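Endoglucanase, family GH5 from Zobellia galactanivorans is a family GH5 glycoside hydrolase dedicated to hemicellulose hydrolysis, probably cleaving beta-glucan chains such as mixed-linked glucan. Local coordinates of one contact, PDB 6GL2 (chain A, 1.96 Å), residues 101-106 and 144-149, beside the matching contact of the related GH5 from Bacteroidetes bacterium, PDB 4YHE (chain B, 1.85 Å), residues 97-102 and 156-161. One frame, after least-squares fit of the local backbone (RMSD 0.23 Å); residues are numbered along the deposited sequences.

Structure 1 (6GL2); sequences YVIINI and YLIFET.
Strands 101-105 and 145-148, third and fourth of the closed eight-stranded TIM barrel, run parallel with axes 28° apart, and helix 117-137 makes the beta-alpha-beta crossover; Val-102 N bonds to Tyr-144 O at 2.9 Å. At the strand starts Tyr-101 sets CB 3.7 Å from Tyr-144 O, and the two rings form an offset stack, planes 22° apart, with Tyr-144 CE2 3.5 Å from Tyr-101 CE1. One water joins both hydroxyls; that of Tyr-101 also meets Arg-10. Ile-146 sets CB 4.0 Å from Ile-103 CG1, while its CD1 lies 4.1 Å from Tyr-101 CD2. On the other face Ile-104, its CG1 anti to the carbonyl carbon (chi1 -69°), holds CG1 4.0 Å from Leu-145 CD1. Asn-105 ND2 bonds to Glu-148 OE2 at 3.2 Å; Arg-63 forms a salt bridge to the same oxygen, and Asn-105 OD1 accepts from Val-66 N.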
loop_
_atom_site.group_PDB
_atom_site.type_symbol
_atom_site.label_atom_id
_atom_site.label_comp_id
_atom_site.label_asym_id
_atom_site.label_seq_id
_atom_site.Cartn_x
_atom_site.Cartn_y
_atom_site.Cartn_z
ATOM N N TYR A 101 -12.645 -2.588 4.053
ATOM C CA TYR A 101 -11.390 -3.265 4.298
ATOM C C TYR A 101 -10.368 -2.181 4.759
ATOM O O TYR A 101 -10.491 -1.043 4.287
ATOM C CB TYR A 101 -10.845 -3.937 3.033
ATOM C CG TYR A 101 -11.660 -5.173 2.625
ATOM C CD1 TYR A 101 -12.788 -5.039 1.864
ATOM C CD2 TYR A 101 -11.308 -6.377 3.076
ATOM C CE1 TYR A 101 -13.604 -6.177 1.545
ATOM C CE2 TYR A 101 -12.057 -7.561 2.731
ATOM C CZ TYR A 101 -13.192 -7.385 2.038
ATOM O OH TYR A 101 -13.969 -8.496 1.732
ATOM N N VAL A 102 -9.390 -2.627 5.516
ATOM C CA VAL A 102 -8.360 -1.663 5.995
ATOM C C VAL A 102 -7.062 -2.414 5.837
ATOM O O VAL A 102 -6.865 -3.539 6.316
ATOM C CB VAL A 102 -8.541 -1.266 7.473
ATOM C CG1 VAL A 102 -7.309 -0.514 7.932
ATOM C CG2 VAL A 102 -9.766 -0.397 7.578
ATOM N N ILE A 103 -6.054 -1.712 5.262
ATOM C CA ILE A 103 -4.699 -2.254 5.160
ATOM C C ILE A 103 -3.813 -1.395 6.105
ATOM O O ILE A 103 -3.723 -0.184 5.933
ATOM C CB ILE A 103 -4.183 -2.119 3.707
ATOM C CG1 ILE A 103 -5.003 -2.892 2.691
ATOM C CG2 ILE A 103 -2.717 -2.514 3.644
ATOM C CD1 ILE A 103 -4.904 -2.300 1.279
ATOM N N ILE A 104 -3.098 -2.083 6.972
ATOM C CA ILE A 104 -2.096 -1.360 7.824
ATOM C C ILE A 104 -0.722 -1.880 7.388
ATOM O O ILE A 104 -0.533 -3.088 7.217
ATOM C CB ILE A 104 -2.304 -1.736 9.308
ATOM C CG1 ILE A 104 -3.663 -1.129 9.788
ATOM C CG2 ILE A 104 -1.136 -1.201 10.151
ATOM C CD1 ILE A 104 -4.055 -1.644 11.196
ATOM N N ASN A 105 0.254 -0.961 7.232
ATOM C CA ASN A 105 1.590 -1.334 6.767
ATOM C C ASN A 105 2.650 -0.768 7.656
ATOM O O ASN A 105 2.407 -0.185 8.697
ATOM C CB ASN A 105 1.784 -0.905 5.273
ATOM C CG ASN A 105 2.036 0.549 5.072
ATOM O OD1 ASN A 105 2.104 1.307 6.045
ATOM N ND2 ASN A 105 2.292 0.966 3.818
ATOM N N ILE A 106 3.893 -1.036 7.260
ATOM C CA ILE A 106 5.087 -0.308 7.625
ATOM C C ILE A 106 5.480 0.565 6.457
ATOM O O ILE A 106 5.738 0.007 5.363
ATOM C CB ILE A 106 6.242 -1.257 8.068
ATOM C CG1 ILE A 106 5.888 -2.019 9.297
ATOM C CG2 ILE A 106 7.509 -0.444 8.221
ATOM C CD1 ILE A 106 6.974 -2.964 9.828
ATOM N N TYR A 144 -11.429 -8.375 7.366
ATOM C CA TYR A 144 -11.428 -7.131 6.692
ATOM C C TYR A 144 -10.168 -6.315 7.025
ATOM O O TYR A 144 -9.905 -5.349 6.277
ATOM C CB TYR A 144 -12.712 -6.302 6.986
ATOM C CG TYR A 144 -13.921 -6.799 6.200
ATOM C CD1 TYR A 144 -14.579 -7.976 6.510
ATOM C CD2 TYR A 144 -14.422 -6.005 5.221
ATOM C CE1 TYR A 144 -15.698 -8.424 5.752
ATOM C CE2 TYR A 144 -15.560 -6.407 4.470
ATOM C CZ TYR A 144 -16.126 -7.597 4.767
ATOM O OH TYR A 144 -17.254 -8.038 4.030
ATOM N N LEU A 145 -9.441 -6.705 8.059
ATOM C CA LEU A 145 -8.145 -6.070 8.338
ATOM C C LEU A 145 -7.049 -6.915 7.707
ATOM O O LEU A 145 -6.910 -8.097 8.004
ATOM C CB LEU A 145 -7.978 -5.942 9.896
ATOM C CG LEU A 145 -6.686 -5.272 10.313
ATOM C CD1 LEU A 145 -6.649 -3.839 9.792
ATOM C CD2 LEU A 145 -6.421 -5.366 11.845
ATOM N N ILE A 146 -6.229 -6.205 6.938
ATOM C CA ILE A 146 -5.162 -6.788 6.129
ATOM C C ILE A 146 -3.841 -6.169 6.579
ATOM O O ILE A 146 -3.764 -4.970 6.933
ATOM C CB ILE A 146 -5.363 -6.363 4.657
ATOM C CG1 ILE A 146 -6.726 -6.907 4.100
ATOM C CG2 ILE A 146 -4.251 -6.891 3.698
ATOM C CD1 ILE A 146 -7.268 -6.048 2.973
ATOM N N PHE A 147 -2.805 -7.002 6.708
ATOM C CA PHE A 147 -1.467 -6.446 6.970
ATOM C C PHE A 147 -0.651 -6.362 5.695
ATOM O O PHE A 147 -0.723 -7.260 4.857
ATOM C CB PHE A 147 -0.678 -7.354 7.910
ATOM C CG PHE A 147 -1.273 -7.487 9.317
ATOM C CD1 PHE A 147 -2.065 -6.477 9.886
ATOM C CD2 PHE A 147 -1.021 -8.585 10.098
ATOM C CE1 PHE A 147 -2.594 -6.668 11.167
ATOM C CE2 PHE A 147 -1.519 -8.753 11.380
ATOM C CZ PHE A 147 -2.328 -7.797 11.887
ATOM N N GLU A 148 0.090 -5.335 5.510
ATOM C CA GLU A 148 1.052 -5.141 4.387
ATOM C C GLU A 148 2.411 -4.997 4.987
ATOM O O GLU A 148 2.694 -4.086 5.765
ATOM C CB GLU A 148 0.657 -3.952 3.565
ATOM C CG GLU A 148 1.684 -3.496 2.533
ATOM C CD GLU A 148 1.353 -2.262 1.832
ATOM O OE1 GLU A 148 0.193 -2.002 1.476
ATOM O OE2 GLU A 148 2.278 -1.400 1.715
ATOM N N THR A 149 3.306 -5.958 4.773
ATOM C CA THR A 149 4.509 -6.096 5.627
ATOM C C THR A 149 5.503 -4.948 5.463
ATOM O O THR A 149 6.047 -4.421 6.407
ATOM C CB THR A 149 5.211 -7.415 5.402
ATOM O OG1 THR A 149 5.242 -7.680 3.997
ATOM C CG2 THR A 149 4.451 -8.560 6.121
HETATM O O HOH W 1 -16.513 -8.399 1.361
#

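Structure 2 (4YHE); sequences IVIINI and WLVFET.
Strands 97-101 and 157-160 run parallel with axes 26° apart, and Val-98 N bonds to Trp-156 O at 2.9 Å. At the strand starts Ile-97 sets CB 3.9 Å from Trp-156 O. The indole of Trp-156 leaves with its CG between backbone N and carbonyl carbon (chi1 55°), and His-92 from helix 78-93 stacks on it. Val-158 sets CB 3.9 Å from Ile-99 CG1, while its CG2 lies 4.2 Å from Ile-97 CG2. On the other face Ile-100, its CG1 likewise between backbone N and carbonyl carbon (chi1 57°), holds CG1 4.4 Å from Leu-157 CD1. Asn-101 ND2 bonds to Glu-160 OE2 at 3.0 Å; Arg-59 forms a salt bridge to the same oxygen, Tyr-292 OH is hydrogen-bonded to Glu-160 OE1, and Asn-101 OD1 accepts from Val-62 N.

Comparison
The backbone pairing is kept: Val-102(A) N bonds to Tyr-144(A) O as Val-98(B) N does to Trp-156(B) O, and Glu-148(A) N to Ile-104(A) O as Glu-160(B) N to Ile-100(B) O. The amide-carboxylate bond is also common to both, Asn-105(A) ND2 to Glu-148(A) OE2 and Asn-101(B) ND2 to Glu-160(B) OE2, and these side chains keep their places.

The packing differs chiefly at the strand starts. Where Tyr-101(A) stands against Ile-97(B), CG of Tyr-101(A) and CG1 of Ile-97(B) are 1.0 Å apart, and the two CD1 atoms 0.7 Å apart. CD2, CE2, CZ and OH of Tyr-101(A) have no counterpart, and CG2 of Ile-97(B) is extra. From the shared CB place, Tyr-144(A) and Trp-156(B) leave in different directions, chi1 -77° against 55°; the nine indole atoms from CG outward have no counterpart in Tyr-144(A), nor its ring atoms and OH in Trp-156(B). With an isoleucine at the first position and the ring at the second leaving another way, the offset stack has no equivalent in structure 2, which also lacks both hydroxyls that hold the water modelled in structure 1.

Between Ile-146(A) and Val-158(B) both branches coincide, CG1 of Ile-146(A) with CG2 of Val-158(B) and CG2 with CG1, each pair 0.2 Å apart; CD1 of Ile-146(A) has no counterpart in Val-158(B). Contact with Tyr-101(A) or Ile-97(B) persists, as does that with Ile-103(A) or Ile-99(B).

The models differ at Ile-104(A) and Ile-100(B), chi1 -69° against 57°. CG2 of Ile-100(B) falls near the place of CG1 of Ile-104(A), and touch with Leu-145(A) or Leu-157(B) is retained. The places of CG2 and CD1 of Ile-104(A) are left, the CD1 atoms standing 2.0 Å apart after superposition.

Structure 2 (4YHE)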
loop_
_atom_site.group_PDB
_atom_site.type_symbol
_atom_site.label_atom_id
_atom_site.label_comp_id
_atom_site.label_asym_id
_atom_site.label_seq_id
_atom_site.Cartn_x
_atom_site.Cartn_y
_atom_site.Cartn_z
ATOM N N ILE B 97 -12.754 -2.360 4.134
ATOM C CA ILE B 97 -11.618 -3.248 4.312
ATOM C C ILE B 97 -10.424 -2.318 4.579
ATOM O O ILE B 97 -10.340 -1.241 3.988
ATOM C CB ILE B 97 -11.416 -4.112 3.059
ATOM C CG1 ILE B 97 -12.559 -5.128 2.969
ATOM C CG2 ILE B 97 -10.077 -4.827 3.091
ATOM C CD1 ILE B 97 -12.838 -5.650 1.580
ATOM N N VAL B 98 -9.523 -2.741 5.437
ATOM C CA VAL B 98 -8.466 -1.851 5.953
ATOM C C VAL B 98 -7.119 -2.497 5.776
ATOM O O VAL B 98 -6.960 -3.650 6.124
ATOM C CB VAL B 98 -8.672 -1.571 7.463
ATOM C CG1 VAL B 98 -7.543 -0.696 8.050
ATOM C CG2 VAL B 98 -10.040 -0.951 7.698
ATOM N N ILE B 99 -6.149 -1.758 5.234
ATOM C CA ILE B 99 -4.764 -2.204 5.167
ATOM C C ILE B 99 -3.904 -1.277 6.033
ATOM O O ILE B 99 -4.041 -0.059 5.937
ATOM C CB ILE B 99 -4.239 -2.093 3.708
ATOM C CG1 ILE B 99 -5.131 -2.866 2.754
ATOM C CG2 ILE B 99 -2.816 -2.586 3.565
ATOM C CD1 ILE B 99 -4.875 -2.512 1.292
ATOM N N ILE B 100 -3.048 -1.846 6.875
ATOM C CA ILE B 100 -2.005 -1.087 7.586
ATOM C C ILE B 100 -0.672 -1.696 7.245
ATOM O O ILE B 100 -0.619 -2.827 6.790
ATOM C CB ILE B 100 -2.207 -1.082 9.109
ATOM C CG1 ILE B 100 -2.265 -2.519 9.701
ATOM C CG2 ILE B 100 -3.489 -0.327 9.427
ATOM C CD1 ILE B 100 -2.217 -2.546 11.214
ATOM N N ASN B 101 0.408 -0.960 7.482
ATOM C CA ASN B 101 1.726 -1.383 7.033
ATOM C C ASN B 101 2.854 -0.817 7.876
ATOM O O ASN B 101 2.620 -0.180 8.922
ATOM C CB ASN B 101 1.902 -1.023 5.523
ATOM C CG ASN B 101 2.162 0.452 5.272
ATOM O OD1 ASN B 101 2.147 1.269 6.189
ATOM N ND2 ASN B 101 2.396 0.803 3.996
ATOM N N ILE B 102 4.071 -1.078 7.426
ATOM C CA ILE B 102 5.254 -0.331 7.822
ATOM C C ILE B 102 5.637 0.522 6.599
ATOM O O ILE B 102 5.920 -0.002 5.506
ATOM C CB ILE B 102 6.388 -1.283 8.222
ATOM C CG1 ILE B 102 5.991 -2.080 9.467
ATOM C CG2 ILE B 102 7.676 -0.532 8.459
ATOM C CD1 ILE B 102 7.113 -2.946 10.008
ATOM N N TRP B 156 -11.355 -8.561 7.424
ATOM C CA TRP B 156 -11.516 -7.195 6.945
ATOM C C TRP B 156 -10.244 -6.359 7.200
ATOM O O TRP B 156 -10.080 -5.345 6.552
ATOM C CB TRP B 156 -12.740 -6.481 7.561
ATOM C CG TRP B 156 -12.735 -6.477 9.047
ATOM C CD1 TRP B 156 -13.342 -7.388 9.878
ATOM C CD2 TRP B 156 -12.070 -5.534 9.900
ATOM N NE1 TRP B 156 -13.081 -7.072 11.189
ATOM C CE2 TRP B 156 -12.315 -5.936 11.236
ATOM C CE3 TRP B 156 -11.294 -4.384 9.664
ATOM C CZ2 TRP B 156 -11.821 -5.231 12.329
ATOM C CZ3 TRP B 156 -10.802 -3.683 10.759
ATOM C CH2 TRP B 156 -11.062 -4.109 12.073
ATOM N N LEU B 157 -9.371 -6.794 8.100
ATOM C CA LEU B 157 -8.094 -6.107 8.392
ATOM C C LEU B 157 -6.931 -6.868 7.728
ATOM O O LEU B 157 -6.681 -8.025 8.048
ATOM C CB LEU B 157 -7.860 -5.997 9.898
ATOM C CG LEU B 157 -6.537 -5.361 10.367
ATOM C CD1 LEU B 157 -6.414 -3.951 9.809
ATOM C CD2 LEU B 157 -6.414 -5.347 11.872
ATOM N N VAL B 158 -6.246 -6.190 6.800
ATOM C CA VAL B 158 -5.121 -6.727 6.029
ATOM C C VAL B 158 -3.826 -6.100 6.534
ATOM O O VAL B 158 -3.786 -4.899 6.809
ATOM C CB VAL B 158 -5.269 -6.369 4.532
ATOM C CG1 VAL B 158 -4.063 -6.833 3.711
ATOM C CG2 VAL B 158 -6.563 -6.910 3.923
ATOM N N PHE B 159 -2.793 -6.908 6.702
ATOM C CA PHE B 159 -1.473 -6.395 7.016
ATOM C C PHE B 159 -0.638 -6.395 5.731
ATOM O O PHE B 159 -0.564 -7.422 5.042
ATOM C CB PHE B 159 -0.738 -7.260 8.038
ATOM C CG PHE B 159 -1.326 -7.256 9.423
ATOM C CD1 PHE B 159 -2.286 -6.350 9.811
ATOM C CD2 PHE B 159 -0.870 -8.172 10.355
ATOM C CE1 PHE B 159 -2.800 -6.379 11.092
ATOM C CE2 PHE B 159 -1.369 -8.208 11.650
ATOM C CZ PHE B 159 -2.339 -7.307 12.018
ATOM N N GLU B 160 0.001 -5.264 5.435
ATOM C CA GLU B 160 0.939 -5.153 4.331
ATOM C C GLU B 160 2.336 -5.019 4.945
ATOM O O GLU B 160 2.570 -4.114 5.744
ATOM C CB GLU B 160 0.564 -3.964 3.482
ATOM C CG GLU B 160 1.514 -3.628 2.347
ATOM C CD GLU B 160 1.102 -2.324 1.687
ATOM O OE1 GLU B 160 0.062 -2.288 0.962
ATOM O OE2 GLU B 160 1.810 -1.327 1.947
ATOM N N THR B 161 3.230 -5.939 4.599
ATOM C CA THR B 161 4.458 -6.147 5.365
ATOM C C THR B 161 5.390 -4.950 5.409
ATOM O O THR B 161 5.998 -4.672 6.458
ATOM C CB THR B 161 5.269 -7.349 4.845
ATOM O OG1 THR B 161 5.497 -7.244 3.438
ATOM C CG2 THR B 161 4.534 -8.626 5.115
#